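Local coordinates for protein phosphoserine phosphatase RsbX (Bacillus subtilis, PDB 3W42) that dephosphorylates the stressosome protein RsbS as a manganese-binding PPM-type phosphatase, thereby restraining sigma-B activity in the general stress response, at residues Q171-L180 with L191-S199; V71-M82 with L131-T140. All coordinates share one frame; numbering follows the deposited sequence. Where two conformers were deposited one is given.

Contact 1: Q171-L180 with L191-S199; sequences QSVEEISNSL and LTYILGQLS
In one half of the PPM-type alpha-beta-beta-alpha sandwich, V173, I176 and S177 of helix 173-179 pack on Y193, L195 and Q197 of strand 191-198. The two axes approach to 8.4 Å and run in largely opposing directions, 142° apart. The three strand residues rise toward the helix. At the centre L195 forks: CD1 lies 3.5 Å from V173 O, while CD2 meets I176 CG2 at 3.5 Å. V173 CG1 rests on the strand backbone, 3.6 Å from Q197 N. A polar link is made by S177, whose OG is turned anti to the backbone N (chi1 -176°) and reaches the edge of the Y193 ring in its plane. S177 OG and Y193 OH share a hydrogen bond of 2.7 Å, and a water joins Y193 OH to S177 O, so the phenol oxygen is tied to both the side chain and the carbonyl of S177. L180 CD1 lies over one face of this ring, toward its rim. At the start of the helix, S172 is the N-cap: its OG accepts from E175 N at 3.1 Å and donates to E175 OE1. Strands 10-17 and 150-154 flank strand 191-198 in the sheet; L13 touches V173 and S177, Y15 stacks on Y193, I152 touches L195 and L180, and helix 163-169 packs I163 and H166 against L180.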
loop_
_atom_site.group_PDB
_atom_site.type_symbol
_atom_site.label_atom_id
_atom_site.label_comp_id
_atom_site.label_asym_id
_atom_site.label_seq_id
_atom_site.Cartn_x
_atom_site.Cartn_y
_atom_site.Cartn_z
ATOM N N GLN A 171 7.879 -16.495 7.080
ATOM C CA GLN A 171 8.561 -16.107 8.281
ATOM C C GLN A 171 9.276 -14.811 8.222
ATOM O O GLN A 171 9.856 -14.376 9.201
ATOM C CB GLN A 171 9.570 -17.200 8.742
ATOM C CG GLN A 171 8.985 -18.517 9.093
ATOM C CD GLN A 171 10.062 -19.433 9.705
ATOM O OE1 GLN A 171 10.327 -19.309 10.925
ATOM N NE2 GLN A 171 10.636 -20.274 8.927
ATOM N N SER A 172 9.304 -14.197 7.014
ATOM C CA SER A 172 9.988 -12.937 6.800
ATOM C C SER A 172 9.347 -12.301 5.567
ATOM O O SER A 172 8.733 -12.999 4.747
ATOM C CB SER A 172 11.465 -13.210 6.560
ATOM O OG SER A 172 11.666 -13.863 5.332
ATOM N N VAL A 173 9.613 -11.027 5.345
ATOM C CA VAL A 173 9.095 -10.384 4.172
ATOM C C VAL A 173 9.756 -10.953 2.885
ATOM O O VAL A 173 9.114 -11.048 1.856
ATOM C CB VAL A 173 9.127 -8.874 4.212
ATOM C CG1 VAL A 173 8.185 -8.353 5.320
ATOM C CG2 VAL A 173 10.524 -8.279 4.399
ATOM N N GLU A 174 11.043 -11.315 2.942
ATOM C CA GLU A 174 11.672 -11.926 1.781
ATOM C C GLU A 174 10.973 -13.216 1.416
ATOM O O GLU A 174 10.728 -13.526 0.247
ATOM C CB GLU A 174 13.160 -12.190 2.033
ATOM C CG GLU A 174 13.882 -12.932 0.957
ATOM C CD GLU A 174 15.379 -12.976 1.227
ATOM O OE1 GLU A 174 15.996 -11.908 1.492
ATOM O OE2 GLU A 174 15.969 -14.046 1.261
ATOM N N GLU A 175 10.714 -14.038 2.410
ATOM C CA GLU A 175 9.986 -15.306 2.188
ATOM C C GLU A 175 8.620 -15.088 1.634
ATOM O O GLU A 175 8.191 -15.799 0.714
ATOM C CB GLU A 175 9.947 -16.215 3.402
ATOM C CG GLU A 175 11.298 -16.814 3.718
ATOM C CD GLU A 175 11.514 -17.397 5.032
ATOM O OE1 GLU A 175 11.524 -16.532 5.959
ATOM O OE2 GLU A 175 12.042 -18.487 5.157
ATOM N N ILE A 176 7.859 -14.122 2.139
ATOM C CA ILE A 176 6.532 -13.873 1.625
ATOM C C ILE A 176 6.649 -13.389 0.169
ATOM O O ILE A 176 5.852 -13.799 -0.675
ATOM C CB ILE A 176 5.771 -12.836 2.499
ATOM C CG1 ILE A 176 5.542 -13.368 3.946
ATOM C CG2 ILE A 176 4.382 -12.579 1.873
ATOM C CD1 ILE A 176 5.204 -12.318 4.976
ATOM N N SER A 177 7.578 -12.501 -0.100
ATOM C CA SER A 177 7.749 -12.036 -1.476
ATOM C C SER A 177 8.043 -13.217 -2.431
ATOM O O SER A 177 7.447 -13.377 -3.493
ATOM C CB SER A 177 8.851 -11.001 -1.527
ATOM O OG SER A 177 8.964 -10.469 -2.843
ATOM N N ASN A 178 8.947 -14.089 -1.991
ATOM C CA ASN A 178 9.267 -15.232 -2.814
ATOM C C ASN A 178 8.067 -16.142 -2.993
ATOM O O ASN A 178 7.849 -16.737 -4.075
ATOM C CB ASN A 178 10.494 -15.933 -2.268
ATOM C CG ASN A 178 11.785 -15.151 -2.463
ATOM O OD1 ASN A 178 12.762 -15.374 -1.691
ATOM N ND2 ASN A 178 11.806 -14.216 -3.391
ATOM N N SER A 179 7.229 -16.251 -1.949
ATOM C CA SER A 179 6.005 -17.054 -1.996
ATOM C C SER A 179 5.036 -16.587 -3.068
ATOM O O SER A 179 4.232 -17.389 -3.589
ATOM C CB SER A 179 5.348 -16.974 -0.622
ATOM O OG SER A 179 4.241 -17.802 -0.474
ATOM N N LEU A 180 5.071 -15.302 -3.399
ATOM C CA LEU A 180 4.200 -14.678 -4.391
ATOM C C LEU A 180 4.756 -14.668 -5.784
ATOM O O LEU A 180 4.103 -14.150 -6.691
ATOM C CB LEU A 180 3.938 -13.199 -3.946
ATOM C CG LEU A 180 3.152 -13.031 -2.629
ATOM C CD1 LEU A 180 3.201 -11.573 -2.199
ATOM C CD2 LEU A 180 1.768 -13.540 -2.704
ATOM N N LEU A 191 2.537 -4.000 -11.274
ATOM C CA LEU A 191 2.320 -4.769 -10.030
ATOM C C LEU A 191 3.199 -4.165 -8.981
ATOM O O LEU A 191 4.441 -4.151 -9.124
ATOM C CB LEU A 191 2.670 -6.231 -10.293
ATOM C CG LEU A 191 2.285 -7.263 -9.263
ATOM C CD1 LEU A 191 2.383 -8.666 -9.853
ATOM C CD2 LEU A 191 3.096 -7.190 -8.022
ATOM N N THR A 192 2.592 -3.686 -7.875
ATOM C CA THR A 192 3.270 -3.079 -6.727
ATOM C C THR A 192 2.766 -3.681 -5.487
ATOM O O THR A 192 1.538 -3.791 -5.302
ATOM C CB THR A 192 3.065 -1.547 -6.720
ATOM O OG1 THR A 192 3.455 -0.994 -7.958
ATOM C CG2 THR A 192 3.859 -0.902 -5.640
ATOM N N TYR A 193 3.668 -4.034 -4.568
ATOM C CA TYR A 193 3.224 -4.401 -3.228
ATOM C C TYR A 193 4.248 -3.967 -2.217
ATOM O O TYR A 193 5.441 -3.865 -2.488
ATOM C CB TYR A 193 2.875 -5.912 -3.089
ATOM C CG TYR A 193 3.952 -6.904 -3.379
ATOM C CD1 TYR A 193 4.930 -7.224 -2.464
ATOM C CD2 TYR A 193 3.963 -7.589 -4.581
ATOM C CE1 TYR A 193 5.889 -8.207 -2.758
ATOM C CE2 TYR A 193 4.890 -8.568 -4.847
ATOM C CZ TYR A 193 5.846 -8.869 -3.963
ATOM O OH TYR A 193 6.761 -9.857 -4.278
ATOM N N ILE A 194 3.754 -3.728 -0.996
ATOM C CA ILE A 194 4.559 -3.466 0.180
ATOM C C ILE A 194 4.223 -4.537 1.186
ATOM O O ILE A 194 3.063 -4.724 1.519
ATOM C CB ILE A 194 4.311 -2.085 0.774
ATOM C CG1 ILE A 194 4.585 -0.950 -0.205
ATOM C CG2 ILE A 194 5.091 -1.918 2.085
ATOM C CD1 ILE A 194 4.358 0.462 0.343
ATOM N N LEU A 195 5.228 -5.244 1.679
ATOM C CA LEU A 195 5.124 -6.215 2.733
ATOM C C LEU A 195 5.711 -5.652 4.019
ATOM O O LEU A 195 6.791 -5.014 3.980
ATOM C CB LEU A 195 5.916 -7.444 2.400
ATOM C CG LEU A 195 5.345 -8.283 1.259
ATOM C CD1 LEU A 195 6.262 -9.335 0.760
ATOM C CD2 LEU A 195 3.997 -9.076 1.903
ATOM N N GLY A 196 5.131 -5.982 5.162
ATOM C CA GLY A 196 5.710 -5.674 6.436
ATOM C C GLY A 196 5.531 -6.830 7.412
ATOM O O GLY A 196 4.555 -7.538 7.410
ATOM N N GLN A 197 6.545 -6.977 8.252
ATOM C CA GLN A 197 6.539 -7.904 9.385
ATOM C C GLN A 197 6.828 -7.055 10.618
ATOM O O GLN A 197 7.880 -6.420 10.693
ATOM C CB GLN A 197 7.551 -9.030 9.202
ATOM C CG GLN A 197 7.646 -9.912 10.431
ATOM C CD GLN A 197 8.550 -11.085 10.186
ATOM O OE1 GLN A 197 8.144 -12.226 10.504
ATOM N NE2 GLN A 197 9.713 -10.860 9.698
ATOM N N LEU A 198 5.893 -7.082 11.578
ATOM C CA LEU A 198 5.929 -6.172 12.753
ATOM C C LEU A 198 6.366 -6.920 13.980
ATOM O O LEU A 198 5.811 -8.005 14.318
ATOM C CB LEU A 198 4.500 -5.629 12.975
ATOM C CG LEU A 198 4.061 -4.641 11.891
ATOM C CD1 LEU A 198 2.580 -4.530 11.796
ATOM C CD2 LEU A 198 4.682 -3.243 12.198
ATOM N N SER A 199 7.300 -6.363 14.721
ATOM C CA SER A 199 7.803 -6.904 15.977
ATOM C C SER A 199 6.870 -6.505 17.152
ATOM O O SER A 199 7.202 -6.986 18.265
ATOM C CB SER A 199 9.230 -6.404 16.209
ATOM O OG SER A 199 10.007 -6.768 15.095
ATOM O OXT SER A 199 5.960 -5.685 16.947
HETATM O O HOH W 1 7.499 -12.093 -5.895
#

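Contact 2: V71-M82 with L131-T140; sequences VESIIERCNQAM and LSGKPQKYKT
N79 OD1 is gripped by G133 N, which donates to it over 3.0 Å from 53° out of the carbonyl plane of the N79 amide. A water lies 2.8 Å from N79 OD1, probably donating to it, and accepts from S132 N. N79 ND2 gives a bond of 2.9 Å to K134 O, which lies close to the amide plane, so one side chain engages two successive residues of the loop and its rotation is fixed. With CG anti to the backbone N (chi1 -167°), the amide extends to the turn, where S132 OG accepts from K134 N in an ST turn. G133 CA makes a CA-H...O contact with N79 O; having no side chain, G133 can hold its phi of 99° without pressing on the preceding carbonyl O and can come this near to the helix end. Toward the N-terminal end of helix 71-81, Y138 is held on several sides. I75 CG2 sits over one ring face, 3.6 Å from the centroid, in a CH-pi contact; Q136 CB lies over the opposite face. Y138 OH donates to E76 OE1 at 2.7 Å, nearly along the C-O bond, and Q80 NE2, from the same helix, donates to the other oxygen, E76 OE2. E72 OE1 takes a bond of 2.7 Å from T140 OG1 through its anti lone pair. Beneath, L131 CD1 packs on I75 CG1 at 3.8 Å, the two side chains crossing at about a right angle. A long loop ahead of edge strand 140-144 is thus strapped along one of the two helices covering the five-stranded sheet of the PPM-type sandwich.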
loop_
_atom_site.group_PDB
_atom_site.type_symbol
_atom_site.label_atom_id
_atom_site.label_comp_id
_atom_site.label_asym_id
_atom_site.label_seq_id
_atom_site.Cartn_x
_atom_site.Cartn_y
_atom_site.Cartn_z
ATOM N N VAL A 71 -4.118 10.068 8.496
ATOM C CA VAL A 71 -4.347 9.466 7.174
ATOM C C VAL A 71 -5.453 10.102 6.363
ATOM O O VAL A 71 -5.349 10.279 5.175
ATOM C CB VAL A 71 -4.474 7.934 7.206
ATOM C CG1 VAL A 71 -3.152 7.261 7.623
ATOM C CG2 VAL A 71 -5.624 7.480 8.146
ATOM N N GLU A 72 -6.542 10.491 7.030
ATOM C CA GLU A 72 -7.648 11.090 6.346
ATOM C C GLU A 72 -7.288 12.488 5.841
ATOM O O GLU A 72 -7.754 12.909 4.773
ATOM C CB GLU A 72 -8.928 11.133 7.224
ATOM C CG GLU A 72 -10.120 11.413 6.539
ATOM C CD GLU A 72 -11.408 10.985 7.332
ATOM O OE1 GLU A 72 -11.473 9.870 8.056
ATOM O OE2 GLU A 72 -12.330 11.805 7.131
ATOM N N SER A 73 -6.497 13.230 6.604
ATOM C CA SER A 73 -5.993 14.496 6.094
ATOM C C SER A 73 -5.117 14.351 4.867
ATOM O O SER A 73 -5.243 15.091 3.898
ATOM C CB SER A 73 -5.201 15.189 7.165
ATOM O OG SER A 73 -4.725 16.456 6.703
ATOM N N ILE A 74 -4.240 13.367 4.925
ATOM C CA ILE A 74 -3.327 13.135 3.819
ATOM C C ILE A 74 -4.142 12.745 2.565
ATOM O O ILE A 74 -3.932 13.262 1.457
ATOM C CB ILE A 74 -2.273 12.053 4.116
ATOM C CG1 ILE A 74 -1.435 12.469 5.333
ATOM C CG2 ILE A 74 -1.417 11.825 2.864
ATOM C CD1 ILE A 74 -0.476 11.383 5.794
ATOM N N ILE A 75 -5.109 11.812 2.722
ATOM C CA ILE A 75 -5.847 11.349 1.562
ATOM C C ILE A 75 -6.675 12.453 0.943
ATOM O O ILE A 75 -6.850 12.471 -0.272
ATOM C CB ILE A 75 -6.647 10.071 1.886
ATOM C CG1 ILE A 75 -6.828 9.278 0.557
ATOM C CG2 ILE A 75 -7.923 10.374 2.556
ATOM C CD1 ILE A 75 -7.445 7.849 0.823
ATOM N N GLU A 76 -7.164 13.399 1.769
ATOM C CA GLU A 76 -7.925 14.514 1.192
ATOM C C GLU A 76 -7.019 15.465 0.405
ATOM O O GLU A 76 -7.473 15.959 -0.636
ATOM C CB GLU A 76 -8.694 15.230 2.317
ATOM C CG GLU A 76 -9.323 16.507 1.846
ATOM C CD GLU A 76 -10.304 16.409 0.691
ATOM O OE1 GLU A 76 -10.771 15.221 0.300
ATOM O OE2 GLU A 76 -10.629 17.479 0.153
ATOM N N ARG A 77 -5.800 15.691 0.848
ATOM C CA ARG A 77 -4.884 16.429 0.020
ATOM C C ARG A 77 -4.681 15.729 -1.320
ATOM O O ARG A 77 -4.559 16.374 -2.371
ATOM C CB ARG A 77 -3.515 16.606 0.708
ATOM C CG ARG A 77 -3.539 17.472 1.941
ATOM C CD ARG A 77 -2.135 17.647 2.496
ATOM N NE ARG A 77 -2.070 18.440 3.701
ATOM C CZ ARG A 77 -1.943 19.759 3.750
ATOM N NH1 ARG A 77 -1.958 20.506 2.659
ATOM N NH2 ARG A 77 -1.793 20.355 4.931
ATOM N N CYS A 78 -4.513 14.416 -1.241
ATOM C CA CYS A 78 -4.377 13.608 -2.456
ATOM C C CYS A 78 -5.585 13.772 -3.365
ATOM O O CYS A 78 -5.430 14.010 -4.573
ATOM C CB CYS A 78 -4.185 12.151 -2.119
ATOM S SG CYS A 78 -2.588 11.796 -1.304
ATOM N N ASN A 79 -6.795 13.717 -2.788
ATOM C CA ASN A 79 -7.978 13.902 -3.589
ATOM C C ASN A 79 -8.008 15.266 -4.301
ATOM O O ASN A 79 -8.289 15.364 -5.476
ATOM C CB ASN A 79 -9.202 13.775 -2.687
ATOM C CG ASN A 79 -10.475 13.652 -3.465
ATOM O OD1 ASN A 79 -10.544 12.961 -4.444
ATOM N ND2 ASN A 79 -11.472 14.457 -3.070
ATOM N N GLN A 80 -7.668 16.311 -3.541
ATOM C CA GLN A 80 -7.641 17.654 -4.186
ATOM C C GLN A 80 -6.637 17.762 -5.304
ATOM O O GLN A 80 -6.907 18.411 -6.322
ATOM C CB GLN A 80 -7.371 18.743 -3.132
ATOM C CG GLN A 80 -8.600 18.903 -2.191
ATOM C CD GLN A 80 -8.539 20.077 -1.352
ATOM O OE1 GLN A 80 -8.113 21.151 -1.793
ATOM N NE2 GLN A 80 -8.959 19.910 -0.100
ATOM N N ALA A 81 -5.512 17.046 -5.204
ATOM C CA ALA A 81 -4.507 17.036 -6.265
ATOM C C ALA A 81 -4.975 16.267 -7.527
ATOM O O ALA A 81 -4.381 16.434 -8.561
ATOM C CB ALA A 81 -3.236 16.399 -5.753
ATOM N N MET A 82 -6.027 15.467 -7.410
ATOM C CA MET A 82 -6.526 14.720 -8.544
ATOM C C MET A 82 -7.435 15.514 -9.462
ATOM O O MET A 82 -7.718 15.093 -10.581
ATOM C CB MET A 82 -7.229 13.429 -8.118
ATOM C CG MET A 82 -6.349 12.471 -7.359
ATOM S SD MET A 82 -4.903 11.853 -8.250
ATOM C CE MET A 82 -3.611 12.941 -7.600
ATOM N N LEU A 131 -9.958 8.358 -6.224
ATOM C CA LEU A 131 -9.720 9.735 -5.879
ATOM C C LEU A 131 -9.722 10.531 -7.162
ATOM O O LEU A 131 -8.829 10.440 -7.997
ATOM C CB LEU A 131 -8.389 9.911 -5.165
ATOM C CG LEU A 131 -8.228 9.160 -3.849
ATOM C CD1 LEU A 131 -6.857 9.330 -3.269
ATOM C CD2 LEU A 131 -9.271 9.550 -2.793
ATOM N N SER A 132 -10.758 11.393 -7.317
ATOM C CA SER A 132 -11.004 12.134 -8.529
ATOM C C SER A 132 -10.911 13.646 -8.372
ATOM O O SER A 132 -10.966 14.358 -9.345
ATOM C CB SER A 132 -12.419 11.787 -9.040
ATOM O OG SER A 132 -13.373 12.371 -8.145
ATOM N N GLY A 133 -10.885 14.132 -7.133
ATOM C CA GLY A 133 -11.011 15.570 -6.882
ATOM C C GLY A 133 -12.405 15.982 -6.489
ATOM O O GLY A 133 -12.607 17.068 -6.090
ATOM N N LYS A 134 -13.374 15.126 -6.683
ATOM C CA LYS A 134 -14.732 15.375 -6.182
ATOM C C LYS A 134 -14.926 14.905 -4.768
ATOM O O LYS A 134 -14.130 14.173 -4.252
ATOM C CB LYS A 134 -15.681 14.620 -7.041
ATOM C CG LYS A 134 -15.647 14.990 -8.504
ATOM C CD LYS A 134 -17.007 14.869 -9.188
ATOM C CE LYS A 134 -18.184 15.670 -8.518
ATOM N NZ LYS A 134 -19.519 14.945 -8.511
ATOM N N PRO A 135 -16.015 15.301 -4.098
ATOM C CA PRO A 135 -16.048 15.022 -2.621
ATOM C C PRO A 135 -16.092 13.535 -2.166
ATOM O O PRO A 135 -16.661 12.740 -2.900
ATOM C CB PRO A 135 -17.280 15.836 -2.114
ATOM C CG PRO A 135 -17.667 16.690 -3.254
ATOM C CD PRO A 135 -17.033 16.274 -4.511
ATOM N N GLN A 136 -15.506 13.209 -1.041
ATOM C CA GLN A 136 -15.401 11.839 -0.548
ATOM C C GLN A 136 -15.873 11.814 0.818
ATOM O O GLN A 136 -15.572 12.726 1.582
ATOM C CB GLN A 136 -13.945 11.327 -0.454
ATOM C CG GLN A 136 -13.384 11.027 -1.800
ATOM C CD GLN A 136 -13.844 9.703 -2.509
ATOM O OE1 GLN A 136 -13.608 9.528 -3.651
ATOM N NE2 GLN A 136 -14.421 8.758 -1.765
ATOM N N LYS A 137 -16.416 10.675 1.277
ATOM C CA LYS A 137 -16.744 10.407 2.689
ATOM C C LYS A 137 -15.855 9.245 3.149
ATOM O O LYS A 137 -16.113 8.067 2.978
ATOM C CB LYS A 137 -18.188 10.028 2.870
ATOM C CG LYS A 137 -19.127 11.157 2.659
ATOM C CD LYS A 137 -20.525 10.586 2.614
ATOM C CE LYS A 137 -21.579 11.593 2.925
ATOM N NZ LYS A 137 -22.826 10.860 3.274
ATOM N N TYR A 138 -14.679 9.589 3.600
ATOM C CA TYR A 138 -13.628 8.638 3.899
ATOM C C TYR A 138 -13.989 7.787 5.125
ATOM O O TYR A 138 -14.731 8.220 6.030
ATOM C CB TYR A 138 -12.343 9.418 4.214
ATOM C CG TYR A 138 -11.871 10.262 3.068
ATOM C CD1 TYR A 138 -11.469 9.666 1.919
ATOM C CD2 TYR A 138 -11.892 11.658 3.115
ATOM C CE1 TYR A 138 -10.972 10.442 0.923
ATOM C CE2 TYR A 138 -11.494 12.421 2.042
ATOM C CZ TYR A 138 -10.994 11.814 0.985
ATOM O OH TYR A 138 -10.561 12.547 -0.086
ATOM N N LYS A 139 -13.427 6.608 5.152
ATOM C CA LYS A 139 -13.513 5.694 6.272
ATOM C C LYS A 139 -12.081 5.508 6.807
ATOM O O LYS A 139 -11.198 5.174 6.013
ATOM C CB LYS A 139 -14.185 4.381 5.808
ATOM C CG LYS A 139 -14.082 3.252 6.654
ATOM C CD LYS A 139 -14.759 3.540 7.961
ATOM C CE LYS A 139 -14.660 2.312 8.887
ATOM N NZ LYS A 139 -15.415 2.488 10.162
ATOM N N THR A 140 -11.786 5.857 8.003
ATOM C CA THR A 140 -10.515 5.574 8.582
ATOM C C THR A 140 -10.637 4.467 9.582
ATOM O O THR A 140 -11.507 4.514 10.485
ATOM C CB THR A 140 -9.929 6.834 9.224
ATOM O OG1 THR A 140 -9.711 7.803 8.202
ATOM C CG2 THR A 140 -8.588 6.478 9.960
HETATM O O HOH W 2 -7.544 9.962 9.846
HETATM O O HOH W 3 -14.889 11.952 5.234
HETATM O O HOH W 4 -13.593 15.156 0.194
HETATM O O HOH W 5 -12.849 11.628 -5.166
#

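How the contacts relate
Contacts 1 and 2 illustrate how one sandwich is covered from outside. Their centres are 28 Å apart, on opposite sides of the chain's centre, and their nearest atoms stay about 12 Å from each other. Contact 2 closes before contact 1 opens along the chain, and the two share no strand: helix 71-81 belongs with the five-stranded sheet, whereas strand 191-198 lies inside the six-stranded one. Within the single PPM-type fold each secures an outer helix, contact 1 to a strand of one sheet, contact 2 to the loop leading into the other. Neither reaches the manganese bound by D44, D156 and D189, about 12 Å from the Y193 side chain and about 14 Å from that of M82.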